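Local coordinates for protein 5-carboxyvanillate decarboxylase (Sphingomonas paucimobilis, PDB 4L6D) that probably removes the carboxyl group at position 5 of 5-carboxyvanillate, a non-oxidative decarboxylation that yields vanillate, using a manganese-bearing amidohydrolase-fold active site, at residues S30-L35 with H174-S179; L76-V81 with V142-T147; I269-V274 with E290-A295; A278-S283 with R311-P316. All blocks are in the same frame, centred on the assembly; numbering follows the deposited sequence.

Overall arrangement
All four contacts belong to one (beta/alpha)8 barrel of parallel strands. Contacts 1 and 2 lie at the active-site mouth, their centres about 10 Å apart; they touch through backbone bonds between His174 and residues of 142-147, and both reach the same vanillate. Contact 2 is nested in the loop that contact 1 closes. Further along the chain, contact 3 pairs the last two strands, and contact 4, about 11 Å from it centre to centre, sets the intervening helix 277-287 against a loop; their segments alternate. Contacts 1 and 4 are the most distant, about 30 Å between centres. One pair thus lines the pocket, while the other runs from the barrel wall to the subunit interface.

Contact 1 of 4, residues S30-L35 with H174-S179; sequences SLDMIL and HPRAPS. With MN (manganese (II) ion), chain I; VNL (4-hydroxy-3-methoxybenzoate), chain J.
Asp32 and Arg176 meet in a buried salt bridge, their side chains crossing at about a right angle. The arginine grips side-on: a bend at chi3 (-69°) puts NE 2.7 Å from Asp32 OD2, and NH2 lies 2.9 Å from that same OD2, with the oxygen in the guanidinium plane. Seen from the aspartate, both nitrogens come from one face, some 40° above the carboxylate plane. The other oxygen, OD1, takes the backbone N-H of Ala177 at 2.9 Å in a nearly straight bond, on its syn side though tilted some 30° from the carboxylate plane. A water sits 2.6 Å from Asp32 OD2 and 2.8 Å from Ala177 O, bridging them, so the carboxylate ties down both the side chain and the backbone of 176-177. An alanine at Asp32 would probably leave the Arg176 guanidinium without its countercharge and Ala177 N without its acceptor. Beside this polar grip, Leu31 CB rests on Ala177 CB at 3.9 Å and its CD2 lies against the Pro178 ring.

In the next shell, Ser30 OG accepts from Asp32 N at 3.3 Å, a cap on the turn leading into helix 33-40, while His146 O takes Arg176 NH1. At the far end of 174-179, His174 ND1 donates to Pro175 O, and NE2 binds manganese at 2.2 Å. Glu8, Asp297, the vanillate O3 and a water complete the metal site. Leu35 CD2 touches the ligand's methoxy carbon. This is the mononuclear metal centre of an amidohydrolase barrel, with a strand-end histidine as ligand.

Contact 2 of 4, residues L76-V81 with V142-T147; sequences LTAPGV and VINSHT. With VNL (4-hydroxy-3-methoxybenzoate), chain J.
Leu76 and Ala78 face the end of strand 140-144, and the backbones draw together along the chain, from 7.7 Å between CA of Leu76 and CA of Val142 to 5.8 Å between CA of Ala78 and CA of Asn144. Asn144 carries most of the contact. Its CG, anti to its own carbonyl carbon (chi1 -50°), comes up to Ala78; chi2 then sets OD1 3.4 Å from Ala78 CB and ND2 3.4 Å from Pro79 C. Pro79 lies in the tight turn Thr77-Gly80, closed by Gly80 N to Thr77 O and built round the cis peptide Ala78-Pro79. Gly80, at positive phi, belongs here, since a side chain would run into Asn144 ND2. Two waters bridge the polar groups: one donates to Leu76 O and to Asn144 OD1, the other donates to Leu76 O and accepts from Asn144 ND2. Both amide atoms thus have water partners. On the ligand side, Ala78 O comes within 3.3 Å of the vanillate methoxy carbon CV, and Thr77 OG1, hydrogen-bonded to Tyr300, lies close to the same methyl. These loops follow strands 71-76 and 140-144 at the active-site end of the amidohydrolase (beta/alpha)8 barrel, with Thr77 and Ala78 lining the vanillate pocket. Outside the pair, His174 of strand 171-174 packs against Val142, Ala78 and Asn144, Gln82 receives the Asn144 N-H, and Val81 leans on helix 86-106.

Contact 3 of 4, residues I269-V274 with E290-A295; sequences ITTSGV and ENVMWA
Ile269 and Thr270 pair in parallel register with Val292 and Met293, the last two barrel strands, joined as a beta-alpha-beta unit by helix 277-287. Ile269 N donates to Asn291 O at 2.9 Å, Met293 N donates to Ile269 O at 2.8 Å, and Thr271 N closes the run on Met293 O, meeting it nearly along the C=O axis though bent at the hydrogen (133°). Met293 O also has Thr270 CA 3.0 Å away, a CA-H...O contact. Beyond the strands Thr271 takes over with its side chain. Its OG1 sits between the backbone N and the carbonyl carbon (chi1 65°), where it accepts a weak bond from Ala295 N at 3.3 Å and shares a water with Ala295 O. The Thr271 and Val292 side chains cross at about a right angle, CG2 touching Val292 CG1 at 4.0 Å. An alanine at Thr271 would probably leave Ala295 N without this acceptor and open a gap beside Val292. Ile269 CG1 and Val292 CG2 lie side by side.

The remaining polar ends find partners outside the two segments: Thr270 OG1 bonds to Tyr172, besides accepting weakly from Ser272 N at 3.3 Å, Asn291 ND2 to Arg264 O, and Trp294 NE1 to Ala306 O. Ser272 OG bonds to Glu8, a manganese ligand, and to His227 N. The chemistry thus passes from backbone pairing to hydroxyls and water at the strand ends, where a second-shell serine is well placed to steady Glu8.

Contact 4 of 4, residues A278-S283 with R311-P316; sequences AALRYS and RTAPIP
Leu280 and Arg281, adjacent on helix 277-287, reach the 311-316 loop in different ways. Leu280 points straight at it: chi1 (172°) carries CG anti to the backbone N, and chi2 (61°) then turns CD2 to the loop, 3.9 Å from Ala313 CB and 4.3 Å from Ile315 CD1. This one methyl thus meets both apolar residues that flank Pro314. The CB of Arg281 leaves the helix to one side, but the chain bends at chi3 (-94°), which brings NE up to the loop. There it crosses Pro314 at about a right angle, and the ring carbon CG lies 3.6 Å from Arg281 NE, at the edge of the guanidinium and near its plane. Ala278 CA lies against one guanidinium face, offset toward the rim. The loop joins helix 303-311 to helix 317-331 on the outside of the barrel; Pro314 is the centre of an inverse gamma turn within it, and Pro316 takes the N-cap position of the second helix. Helix 277-287 is the crossover helix of a beta-alpha-beta unit, and Leu280 also touches Thr271 and Val292 of the barrel wall. Past NE the guanidinium turns away from the loop, and NH2 makes a salt bridge with Glu285 of the second subunit. Arg281 is modelled in two conformations, and its contacts with Pro314, Ala278 and that glutamate belong to one of them, less certain than the Leu280 packing. His277, one turn back, packs against Thr312, Ala313 and Pro314.

Contact 1 of 4, residues S30-L35 with H174-S179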
# COMPACT_ATOMS: atom_id res chain seq x y z
N SER A 30 18.31 -10.01 8.09
CA SER A 30 17.58 -9.13 7.17
C SER A 30 16.76 -9.94 6.17
O SER A 30 17.24 -10.95 5.66
CB SER A 30 18.55 -8.23 6.41
OG SER A 30 17.85 -7.45 5.45
N LEU A 31 15.55 -9.49 5.88
CA LEU A 31 14.69 -10.20 4.93
C LEU A 31 15.29 -10.18 3.52
O LEU A 31 14.93 -11.02 2.69
CB LEU A 31 13.27 -9.63 4.94
CG LEU A 31 12.18 -10.43 4.21
CD1 LEU A 31 11.93 -11.77 4.87
CD2 LEU A 31 10.91 -9.61 4.18
N ASP A 32 16.21 -9.27 3.25
CA ASP A 32 16.91 -9.28 1.96
C ASP A 32 17.77 -10.51 1.76
O ASP A 32 18.19 -10.78 0.64
CB ASP A 32 17.76 -8.03 1.77
CG ASP A 32 16.93 -6.81 1.52
OD1 ASP A 32 16.36 -6.68 0.41
OD2 ASP A 32 16.81 -5.99 2.44
N MET A 33 18.05 -11.25 2.83
CA MET A 33 18.84 -12.48 2.69
C MET A 33 18.18 -13.53 1.80
O MET A 33 18.86 -14.40 1.27
CB MET A 33 19.22 -13.07 4.05
CG MET A 33 20.21 -12.19 4.83
SD MET A 33 21.84 -12.05 4.06
CE MET A 33 22.53 -13.66 4.48
N ILE A 34 16.85 -13.45 1.63
CA ILE A 34 16.17 -14.35 0.71
C ILE A 34 16.66 -14.10 -0.72
O ILE A 34 17.17 -15.01 -1.37
CB ILE A 34 14.63 -14.23 0.82
CG1 ILE A 34 14.16 -14.68 2.21
CG2 ILE A 34 13.96 -15.07 -0.26
CD1 ILE A 34 12.66 -14.49 2.47
N LEU A 35 16.54 -12.86 -1.19
CA LEU A 35 17.10 -12.46 -2.48
C LEU A 35 18.60 -12.76 -2.55
O LEU A 35 19.08 -13.31 -3.54
CB LEU A 35 16.90 -10.95 -2.68
CG LEU A 35 17.70 -10.31 -3.82
CD1 LEU A 35 17.13 -10.74 -5.15
CD2 LEU A 35 17.70 -8.80 -3.68
N HIS A 174 14.65 3.12 -4.67
CA HIS A 174 14.28 1.80 -5.17
C HIS A 174 13.88 0.93 -3.98
O HIS A 174 14.28 1.20 -2.86
CB HIS A 174 15.52 1.23 -5.87
CG HIS A 174 15.28 -0.06 -6.59
ND1 HIS A 174 15.30 -1.29 -5.96
CD2 HIS A 174 15.00 -0.31 -7.89
CE1 HIS A 174 15.06 -2.24 -6.84
NE2 HIS A 174 14.87 -1.67 -8.02
N PRO A 175 13.08 -0.12 -4.20
CA PRO A 175 12.79 -1.00 -3.06
C PRO A 175 13.97 -1.85 -2.56
O PRO A 175 15.00 -2.02 -3.21
CB PRO A 175 11.69 -1.93 -3.60
CG PRO A 175 11.10 -1.18 -4.76
CD PRO A 175 12.23 -0.41 -5.36
N ARG A 176 13.79 -2.36 -1.35
CA ARG A 176 14.46 -3.58 -0.91
C ARG A 176 13.41 -4.30 -0.07
O ARG A 176 12.28 -3.83 0.04
CB ARG A 176 15.75 -3.29 -0.13
CG ARG A 176 15.54 -2.46 1.12
CD ARG A 176 16.84 -2.19 1.86
NE ARG A 176 17.39 -3.39 2.48
CZ ARG A 176 18.39 -3.37 3.35
NH1 ARG A 176 18.95 -2.22 3.68
NH2 ARG A 176 18.83 -4.51 3.88
N ALA A 177 13.76 -5.44 0.49
CA ALA A 177 12.79 -6.17 1.29
C ALA A 177 12.40 -5.39 2.54
O ALA A 177 13.20 -4.61 3.08
CB ALA A 177 13.34 -7.55 1.67
N PRO A 178 11.16 -5.59 3.02
CA PRO A 178 10.70 -5.05 4.30
C PRO A 178 11.75 -5.10 5.41
O PRO A 178 12.37 -6.15 5.63
CB PRO A 178 9.52 -5.94 4.64
CG PRO A 178 8.90 -6.21 3.27
CD PRO A 178 10.07 -6.31 2.32
N SER A 179 11.94 -3.98 6.10
CA SER A 179 12.89 -3.89 7.20
C SER A 179 12.46 -4.74 8.38
O SER A 179 11.35 -5.30 8.39
CB SER A 179 13.01 -2.44 7.69
OG SER A 179 11.89 -2.11 8.51
MN MN I . 14.08 -2.66 -9.82
C1 VNL J . 13.41 -8.31 -8.31
CO1 VNL J . 12.63 -7.48 -9.13
CO2 VNL J . 14.55 -7.82 -7.64
CM1 VNL J . 13.00 -6.13 -9.32
CM2 VNL J . 14.92 -6.48 -7.80
OM VNL J . 16.01 -5.92 -7.20
CZ VNL J . 14.12 -5.61 -8.67
CC VNL J . 13.02 -9.75 -8.16
CV VNL J . 16.84 -6.70 -6.32
O1 VNL J . 12.21 -10.29 -8.95
O2 VNL J . 13.59 -10.43 -7.26
O3 VNL J . 14.72 -4.44 -9.05
O HOH W 1 14.27 -7.35 7.24
O HOH W 2 15.30 -5.72 4.57
O HOH W 3 15.87 -2.12 -10.97

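Contact 2 of 4, residues L76-V81 with V142-T147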
# COMPACT_ATOMS: atom_id res chain seq x y z
N LEU A 76 22.94 0.49 -9.55
CA LEU A 76 23.37 -0.70 -8.84
C LEU A 76 22.17 -1.36 -8.16
O LEU A 76 21.42 -0.72 -7.43
CB LEU A 76 24.45 -0.35 -7.81
CG LEU A 76 24.86 -1.54 -6.93
CD1 LEU A 76 25.58 -2.60 -7.75
CD2 LEU A 76 25.74 -1.07 -5.76
N THR A 77 22.00 -2.65 -8.43
CA THR A 77 20.80 -3.38 -8.05
C THR A 77 20.66 -3.46 -6.54
O THR A 77 21.65 -3.47 -5.81
CB THR A 77 20.83 -4.80 -8.67
OG1 THR A 77 19.57 -5.43 -8.47
CG2 THR A 77 21.95 -5.65 -8.07
N ALA A 78 19.41 -3.47 -6.06
CA ALA A 78 19.16 -3.66 -4.64
C ALA A 78 19.79 -4.99 -4.21
O ALA A 78 19.81 -5.96 -4.98
CB ALA A 78 17.66 -3.68 -4.38
N PRO A 79 20.31 -5.06 -2.98
CA PRO A 79 20.28 -4.06 -1.91
C PRO A 79 21.44 -3.07 -1.93
O PRO A 79 21.75 -2.47 -0.89
CB PRO A 79 20.37 -4.93 -0.65
CG PRO A 79 21.28 -6.04 -1.07
CD PRO A 79 20.92 -6.33 -2.52
N GLY A 80 22.06 -2.87 -3.09
CA GLY A 80 23.16 -1.93 -3.20
C GLY A 80 24.29 -2.29 -2.26
O GLY A 80 24.69 -3.46 -2.20
N VAL A 81 24.81 -1.30 -1.54
CA VAL A 81 25.88 -1.51 -0.58
C VAL A 81 25.38 -1.39 0.85
O VAL A 81 26.18 -1.34 1.79
CB VAL A 81 27.06 -0.51 -0.78
CG1 VAL A 81 27.65 -0.65 -2.18
CG2 VAL A 81 26.61 0.92 -0.50
N VAL A 142 20.76 6.66 -6.53
CA VAL A 142 19.84 5.58 -6.18
C VAL A 142 20.19 5.05 -4.80
O VAL A 142 21.37 4.95 -4.43
CB VAL A 142 19.86 4.43 -7.23
CG1 VAL A 142 21.25 3.82 -7.36
CG2 VAL A 142 18.83 3.35 -6.91
N ILE A 143 19.16 4.74 -4.04
CA ILE A 143 19.31 4.07 -2.75
C ILE A 143 18.12 3.12 -2.61
O ILE A 143 17.05 3.35 -3.19
CB ILE A 143 19.41 5.10 -1.59
CG1 ILE A 143 20.14 4.49 -0.39
CG2 ILE A 143 18.03 5.62 -1.20
CD1 ILE A 143 21.63 4.18 -0.66
N ASN A 144 18.29 2.04 -1.85
CA ASN A 144 17.26 1.00 -1.75
C ASN A 144 16.55 1.00 -0.41
O ASN A 144 17.02 0.40 0.55
CB ASN A 144 17.87 -0.37 -2.04
CG ASN A 144 18.67 -0.35 -3.31
OD1 ASN A 144 18.09 -0.33 -4.40
ND2 ASN A 144 19.99 -0.30 -3.20
N SER A 145 15.40 1.67 -0.38
CA SER A 145 14.63 1.96 0.83
C SER A 145 15.50 2.04 2.10
O SER A 145 16.47 2.80 2.10
CB SER A 145 13.44 1.02 0.97
OG SER A 145 12.47 1.62 1.81
N HIS A 146 15.20 1.26 3.13
CA HIS A 146 15.80 1.47 4.45
C HIS A 146 17.30 1.22 4.51
O HIS A 146 17.86 0.50 3.69
CB HIS A 146 15.09 0.60 5.50
CG HIS A 146 15.55 -0.82 5.55
ND1 HIS A 146 16.64 -1.23 6.30
CD2 HIS A 146 15.07 -1.94 4.95
CE1 HIS A 146 16.81 -2.53 6.16
NE2 HIS A 146 15.87 -2.99 5.34
N THR A 147 17.94 1.83 5.50
CA THR A 147 19.29 1.44 5.88
C THR A 147 19.32 1.19 7.38
O THR A 147 18.84 2.01 8.16
CB THR A 147 20.34 2.51 5.51
OG1 THR A 147 20.28 2.76 4.10
CG2 THR A 147 21.76 2.03 5.87
C1 VNL J . 13.41 -8.31 -8.31
CO1 VNL J . 12.63 -7.48 -9.13
CO2 VNL J . 14.55 -7.82 -7.64
CM1 VNL J . 13.00 -6.13 -9.32
CM2 VNL J . 14.92 -6.48 -7.80
OM VNL J . 16.01 -5.92 -7.20
CZ VNL J . 14.12 -5.61 -8.67
CC VNL J . 13.02 -9.75 -8.16
CV VNL J . 16.84 -6.70 -6.32
O1 VNL J . 12.21 -10.29 -8.95
O2 VNL J . 13.59 -10.43 -7.26
O3 VNL J . 14.72 -4.44 -9.05
O HOH W 4 18.63 -0.37 -7.15
O HOH W 5 21.97 0.61 -5.08

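Contact 3 of 4, residues I269-V274 with E290-A295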
# COMPACT_ATOMS: atom_id res chain seq x y z
N ILE A 269 7.45 9.70 -10.54
CA ILE A 269 7.28 8.25 -10.49
C ILE A 269 7.69 7.60 -11.79
O ILE A 269 7.79 8.26 -12.82
CB ILE A 269 5.82 7.83 -10.14
CG1 ILE A 269 4.85 8.10 -11.30
CG2 ILE A 269 5.34 8.56 -8.89
CD1 ILE A 269 3.50 7.40 -11.12
N THR A 270 7.94 6.29 -11.74
CA THR A 270 8.13 5.51 -12.95
C THR A 270 7.15 4.35 -13.02
O THR A 270 6.54 3.98 -12.01
CB THR A 270 9.56 4.96 -13.13
OG1 THR A 270 9.68 3.69 -12.48
CG2 THR A 270 10.62 5.94 -12.60
N THR A 271 7.03 3.78 -14.21
CA THR A 271 6.09 2.70 -14.47
C THR A 271 6.69 1.30 -14.33
O THR A 271 6.06 0.34 -14.75
CB THR A 271 5.52 2.81 -15.90
OG1 THR A 271 6.57 2.61 -16.85
CG2 THR A 271 4.90 4.20 -16.14
N SER A 272 7.90 1.19 -13.77
CA SER A 272 8.54 -0.12 -13.64
C SER A 272 7.59 -1.14 -13.03
O SER A 272 6.99 -0.90 -11.98
CB SER A 272 9.80 -0.03 -12.79
OG SER A 272 9.51 0.62 -11.56
N GLY A 273 7.44 -2.29 -13.67
CA GLY A 273 6.63 -3.35 -13.09
C GLY A 273 5.14 -3.11 -13.00
O GLY A 273 4.43 -3.91 -12.38
N VAL A 274 4.65 -2.03 -13.60
CA VAL A 274 3.22 -1.72 -13.60
C VAL A 274 2.81 -1.32 -15.02
O VAL A 274 2.61 -0.14 -15.33
CB VAL A 274 2.85 -0.61 -12.59
CG1 VAL A 274 1.33 -0.38 -12.56
CG2 VAL A 274 3.37 -0.99 -11.20
N GLU A 290 4.15 15.61 -16.49
CA GLU A 290 5.58 15.83 -16.27
C GLU A 290 6.17 14.94 -15.18
O GLU A 290 7.38 14.85 -15.06
CB GLU A 290 5.84 17.30 -15.92
CG GLU A 290 5.63 18.26 -17.05
CD GLU A 290 5.58 19.70 -16.56
OE1 GLU A 290 4.61 20.05 -15.85
OE2 GLU A 290 6.51 20.46 -16.88
N ASN A 291 5.32 14.27 -14.40
CA ASN A 291 5.79 13.53 -13.23
C ASN A 291 5.79 12.01 -13.38
O ASN A 291 5.98 11.29 -12.41
CB ASN A 291 4.97 13.91 -12.00
CG ASN A 291 5.50 15.13 -11.28
OD1 ASN A 291 6.59 15.63 -11.58
ND2 ASN A 291 4.76 15.61 -10.29
N VAL A 292 5.59 11.53 -14.60
CA VAL A 292 5.56 10.09 -14.85
C VAL A 292 6.60 9.70 -15.90
O VAL A 292 6.60 10.25 -16.99
CB VAL A 292 4.17 9.62 -15.33
CG1 VAL A 292 4.14 8.10 -15.45
CG2 VAL A 292 3.09 10.12 -14.37
N MET A 293 7.44 8.73 -15.56
CA MET A 293 8.48 8.24 -16.46
C MET A 293 8.33 6.76 -16.74
O MET A 293 7.85 6.01 -15.90
CB MET A 293 9.86 8.48 -15.85
CG MET A 293 10.22 9.94 -15.76
SD MET A 293 11.78 10.23 -14.90
CE MET A 293 11.29 10.02 -13.19
N TRP A 294 8.77 6.34 -17.91
CA TRP A 294 8.75 4.93 -18.27
C TRP A 294 9.99 4.20 -17.73
O TRP A 294 11.07 4.78 -17.59
CB TRP A 294 8.64 4.83 -19.79
CG TRP A 294 8.69 3.43 -20.33
CD1 TRP A 294 7.71 2.49 -20.25
CD2 TRP A 294 9.78 2.83 -21.03
NE1 TRP A 294 8.13 1.32 -20.87
CE2 TRP A 294 9.39 1.52 -21.36
CE3 TRP A 294 11.05 3.29 -21.43
CZ2 TRP A 294 10.23 0.65 -22.06
CZ3 TRP A 294 11.88 2.43 -22.12
CH2 TRP A 294 11.46 1.13 -22.43
N ALA A 295 9.82 2.91 -17.44
CA ALA A 295 10.93 2.05 -17.04
C ALA A 295 10.62 0.61 -17.41
O ALA A 295 9.48 0.30 -17.76
CB ALA A 295 11.20 2.16 -15.53
O HOH W 6 6.70 -0.03 -17.71

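Contact 4 of 4, residues A278-S283 with R311-P316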
# COMPACT_ATOMS: atom_id res chain seq x y z
N ALA A 278 -4.44 1.69 -17.44
CA ALA A 278 -5.37 2.32 -16.51
C ALA A 278 -4.63 3.02 -15.38
O ALA A 278 -4.99 4.14 -15.00
CB ALA A 278 -6.35 1.30 -15.94
N ALA A 279 -3.61 2.36 -14.84
CA ALA A 279 -2.84 2.94 -13.75
C ALA A 279 -2.01 4.11 -14.27
O ALA A 279 -1.79 5.10 -13.56
CB ALA A 279 -1.93 1.90 -13.09
N LEU A 280 -1.53 3.99 -15.50
CA LEU A 280 -0.75 5.06 -16.13
C LEU A 280 -1.63 6.30 -16.30
O LEU A 280 -1.22 7.42 -15.95
CB LEU A 280 -0.20 4.62 -17.49
CG LEU A 280 0.48 5.71 -18.33
CD1 LEU A 280 1.68 6.28 -17.59
CD2 LEU A 280 0.89 5.18 -19.69
N ARG A 281 -2.83 6.10 -16.84
CA ARG A 281 -3.79 7.19 -17.03
C ARG A 281 -4.15 7.87 -15.71
O ARG A 281 -4.19 9.11 -15.64
CB ARG A 281 -5.05 6.67 -17.72
CG ARG A 281 -4.96 6.64 -19.24
CD ARG A 281 -6.27 6.16 -19.88
NE ARG A 281 -6.27 4.72 -20.16
CZ ARG A 281 -6.94 3.82 -19.45
NH1 ARG A 281 -6.87 2.53 -19.77
NH2 ARG A 281 -7.69 4.20 -18.42
N TYR A 282 -4.40 7.08 -14.67
CA TYR A 282 -4.70 7.60 -13.34
C TYR A 282 -3.54 8.48 -12.82
O TYR A 282 -3.74 9.59 -12.31
CB TYR A 282 -4.98 6.45 -12.34
CG TYR A 282 -5.06 6.97 -10.92
CD1 TYR A 282 -6.26 7.43 -10.40
CD2 TYR A 282 -3.92 7.07 -10.13
CE1 TYR A 282 -6.33 7.97 -9.13
CE2 TYR A 282 -3.97 7.61 -8.86
CZ TYR A 282 -5.18 8.06 -8.37
OH TYR A 282 -5.25 8.61 -7.11
N SER A 283 -2.32 7.98 -12.97
CA SER A 283 -1.15 8.69 -12.46
C SER A 283 -0.91 10.01 -13.18
O SER A 283 -0.62 11.03 -12.55
CB SER A 283 0.09 7.80 -12.53
OG SER A 283 -0.13 6.66 -11.71
N ARG A 311 4.44 2.11 -26.06
CA ARG A 311 4.19 2.42 -27.47
C ARG A 311 2.70 2.40 -27.80
O ARG A 311 2.25 3.08 -28.73
CB ARG A 311 4.94 1.46 -28.41
CG ARG A 311 6.45 1.67 -28.47
CD ARG A 311 6.99 0.93 -29.69
NE ARG A 311 8.43 0.71 -29.67
CZ ARG A 311 9.34 1.64 -29.95
NH1 ARG A 311 8.95 2.87 -30.27
NH2 ARG A 311 10.63 1.33 -29.92
N THR A 312 1.93 1.60 -27.06
CA THR A 312 0.50 1.48 -27.32
C THR A 312 -0.36 2.24 -26.31
O THR A 312 -1.58 2.08 -26.32
CB THR A 312 0.04 0.02 -27.32
OG1 THR A 312 0.27 -0.55 -26.02
CG2 THR A 312 0.79 -0.78 -28.38
N ALA A 313 0.24 3.07 -25.46
CA ALA A 313 -0.54 3.75 -24.43
C ALA A 313 -1.57 4.70 -25.05
O ALA A 313 -1.24 5.45 -25.99
CB ALA A 313 0.36 4.48 -23.47
N PRO A 314 -2.81 4.69 -24.54
CA PRO A 314 -3.88 5.51 -25.10
C PRO A 314 -3.82 6.94 -24.56
O PRO A 314 -4.70 7.40 -23.82
CB PRO A 314 -5.15 4.78 -24.64
CG PRO A 314 -4.75 4.14 -23.37
CD PRO A 314 -3.31 3.73 -23.54
N ILE A 315 -2.75 7.62 -24.95
CA ILE A 315 -2.48 9.00 -24.56
C ILE A 315 -1.94 9.70 -25.80
O ILE A 315 -1.45 9.05 -26.72
CB ILE A 315 -1.45 9.06 -23.40
CG1 ILE A 315 -0.15 8.36 -23.81
CG2 ILE A 315 -2.05 8.44 -22.14
CD1 ILE A 315 0.90 8.27 -22.71
N PRO A 316 -2.05 11.04 -25.85
CA PRO A 316 -1.57 11.77 -27.02
C PRO A 316 -0.07 11.58 -27.22
O PRO A 316 0.63 11.29 -26.25
CB PRO A 316 -1.90 13.23 -26.68
CG PRO A 316 -3.03 13.14 -25.71
CD PRO A 316 -2.75 11.91 -24.89